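Local atomic coordinates of plant cysteine oxidase 2 (Arabidopsis thaliana, PDB entry 7CXZ), a protein that uses iron and molecular oxygen to oxidise N-terminal cysteines of proteins such as group VII ethylene response factors, marking them for degradation through the N-end rule pathway. Residues H124-D129 with A144-D149. Numbering follows the deposited sequence. Where two conformers were deposited one is given.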
loop_
_atom_site.group_PDB
_atom_site.type_symbol
_atom_site.label_atom_id
_atom_site.label_comp_id
_atom_site.label_asym_id
_atom_site.label_seq_id
_atom_site.Cartn_x
_atom_site.Cartn_y
_atom_site.Cartn_z
ATOM N N HIS A 124 0.607 -7.071 10.291
ATOM C CA HIS A 124 1.127 -8.172 9.511
ATOM C C HIS A 124 1.139 -7.771 8.046
ATOM O O HIS A 124 0.166 -7.210 7.542
ATOM C CB HIS A 124 0.308 -9.445 9.685
ATOM C CG HIS A 124 0.812 -10.571 8.841
ATOM N ND1 HIS A 124 0.281 -10.867 7.603
ATOM C CD2 HIS A 124 1.847 -11.426 9.028
ATOM C CE1 HIS A 124 0.958 -11.876 7.073
ATOM N NE2 HIS A 124 1.917 -12.224 7.912
ATOM N N ILE A 125 2.239 -8.085 7.355
ATOM C CA ILE A 125 2.369 -7.822 5.925
ATOM C C ILE A 125 2.712 -9.114 5.215
ATOM O O ILE A 125 3.673 -9.803 5.600
ATOM C CB ILE A 125 3.448 -6.763 5.633
ATOM C CG1 ILE A 125 3.047 -5.438 6.268
ATOM C CG2 ILE A 125 3.599 -6.579 4.122
ATOM C CD1 ILE A 125 4.106 -4.401 6.178
ATOM N N LYS A 126 1.976 -9.403 4.148
ATOM C CA LYS A 126 2.318 -10.443 3.188
ATOM C C LYS A 126 2.499 -9.784 1.832
ATOM O O LYS A 126 1.637 -9.012 1.408
ATOM C CB LYS A 126 1.208 -11.472 3.122
ATOM C CG LYS A 126 1.490 -12.638 2.187
ATOM C CD LYS A 126 2.459 -13.570 2.877
ATOM C CE LYS A 126 2.454 -14.960 2.291
ATOM N NZ LYS A 126 1.140 -15.599 2.502
ATOM N N SER A 127 3.602 -10.072 1.139
ATOM C CA SER A 127 3.768 -9.489 -0.178
ATOM C C SER A 127 4.394 -10.494 -1.133
ATOM O O SER A 127 5.055 -11.456 -0.713
ATOM C CB SER A 127 4.617 -8.221 -0.125
ATOM O OG SER A 127 5.984 -8.530 0.175
ATOM N N TYR A 128 4.226 -10.207 -2.428
ATOM C CA TYR A 128 4.613 -11.118 -3.508
ATOM C C TYR A 128 5.065 -10.317 -4.717
ATOM O O TYR A 128 4.689 -9.152 -4.884
ATOM C CB TYR A 128 3.448 -11.996 -3.979
ATOM C CG TYR A 128 2.655 -12.744 -2.943
ATOM C CD1 TYR A 128 1.574 -12.152 -2.317
ATOM C CD2 TYR A 128 2.941 -14.080 -2.646
ATOM C CE1 TYR A 128 0.790 -12.864 -1.398
ATOM C CE2 TYR A 128 2.160 -14.793 -1.728
ATOM C CZ TYR A 128 1.104 -14.177 -1.113
ATOM O OH TYR A 128 0.311 -14.873 -0.202
ATOM N N ASP A 129 5.817 -10.981 -5.610
ATOM C CA ASP A 129 6.030 -10.484 -6.970
ATOM C C ASP A 129 5.761 -11.597 -7.975
ATOM O O ASP A 129 5.987 -12.783 -7.685
ATOM C CB ASP A 129 7.461 -9.938 -7.163
ATOM C CG ASP A 129 7.617 -8.567 -6.555
ATOM O OD1 ASP A 129 6.841 -7.687 -6.989
ATOM O OD2 ASP A 129 8.461 -8.402 -5.649
ATOM N N ALA A 144 3.422 -16.508 -8.258
ATOM C CA ALA A 144 4.106 -15.416 -7.575
ATOM C C ALA A 144 5.099 -15.953 -6.551
ATOM O O ALA A 144 4.941 -17.050 -6.015
ATOM C CB ALA A 144 3.114 -14.505 -6.855
ATOM N N LYS A 145 6.144 -15.167 -6.307
ATOM C CA LYS A 145 7.162 -15.463 -5.313
ATOM C C LYS A 145 6.894 -14.640 -4.057
ATOM O O LYS A 145 6.674 -13.425 -4.144
ATOM C CB LYS A 145 8.553 -15.150 -5.874
ATOM C CG LYS A 145 9.699 -15.262 -4.863
ATOM C CD LYS A 145 10.031 -16.703 -4.501
ATOM C CE LYS A 145 10.815 -16.794 -3.165
ATOM N NZ LYS A 145 9.975 -16.683 -1.924
ATOM N N VAL A 146 6.900 -15.302 -2.890
ATOM C CA VAL A 146 6.698 -14.596 -1.617
ATOM C C VAL A 146 7.912 -13.733 -1.322
ATOM O O VAL A 146 9.052 -14.209 -1.374
ATOM C CB VAL A 146 6.477 -15.582 -0.457
ATOM C CG1 VAL A 146 6.325 -14.829 0.892
ATOM C CG2 VAL A 146 5.254 -16.473 -0.729
ATOM N N LYS A 147 7.681 -12.465 -0.976
ATOM C CA LYS A 147 8.759 -11.582 -0.566
ATOM C C LYS A 147 8.749 -11.279 0.924
ATOM O O LYS A 147 9.800 -11.329 1.569
ATOM C CB LYS A 147 8.715 -10.271 -1.370
ATOM C CG LYS A 147 8.859 -10.476 -2.876
ATOM C CD LYS A 147 10.202 -11.163 -3.193
ATOM C CE LYS A 147 10.340 -11.306 -4.698
ATOM N NZ LYS A 147 10.554 -9.957 -5.323
ATOM N N VAL A 148 7.599 -10.957 1.498
ATOM C CA VAL A 148 7.486 -10.635 2.918
ATOM C C VAL A 148 6.344 -11.451 3.500
ATOM O O VAL A 148 5.301 -11.617 2.865
ATOM C CB VAL A 148 7.252 -9.122 3.155
ATOM C CG1 VAL A 148 6.968 -8.817 4.644
ATOM C CG2 VAL A 148 8.463 -8.328 2.697
ATOM N N ASP A 149 6.545 -11.961 4.721
ATOM C CA ASP A 149 5.492 -12.639 5.452
ATOM C C ASP A 149 5.853 -12.521 6.922
ATOM O O ASP A 149 6.498 -13.408 7.499
ATOM C CB ASP A 149 5.366 -14.094 5.006
ATOM C CG ASP A 149 4.260 -14.821 5.731
ATOM O OD1 ASP A 149 3.514 -14.171 6.497
ATOM O OD2 ASP A 149 4.124 -16.051 5.534
#
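Ser127 O accepts two backbone N-H groups from the opposite strand, at 2.8 Å from Lys147 N and, weakly, at 3.4 Å from Val148 N. Ser127 N donates to Val148 O, and Asp129 and Lys145 exchange a reciprocal pair of backbone bonds. Because Lys147 and Val148 both face Ser127, the register slips by one residue: a classic beta bulge. The two strands form an antiparallel hairpin in one sheet of the cupin fold, where strand 169-174 flanks 122-130 on its other side; Ser127 there touches His170, an iron ligand.

Charged and polar side chains bind at both ends. Lys147 NZ meets Asp129 OD2 at 2.6 Å in a salt bridge, on the anti side of the carboxylate, and has a second partner in Asp165; Gly167 N and Asn168 N also hold the Asp129 carboxylate. At the other end, His124 NE2 donates to Asp149 OD1 (2.9 Å), which lies in the ring plane, while ring and carboxylate stand nearly perpendicular (86°).

Tyr128 carries the apolar packing: Val146 CG2 lies alongside, 3.7 Å from Tyr128 CE2, and Ala144 CB meets Tyr128 CB. The Lys126 contact is mixed. A bend at chi2 (77°) lays Lys126 CD 3.6 Å from Asp149 CG, and a further bend at chi4 brings NZ to Tyr128 OH at 2.9 Å; that hydroxyl also bonds Asp201. Lys126 NZ stays 4.3 Å from Asp149 OD2, beyond a salt bridge. An alanine in place of Lys126 is likely to deprive Tyr128 OH of its amine partner and Asp149 of aliphatic cover and a probably modest attraction.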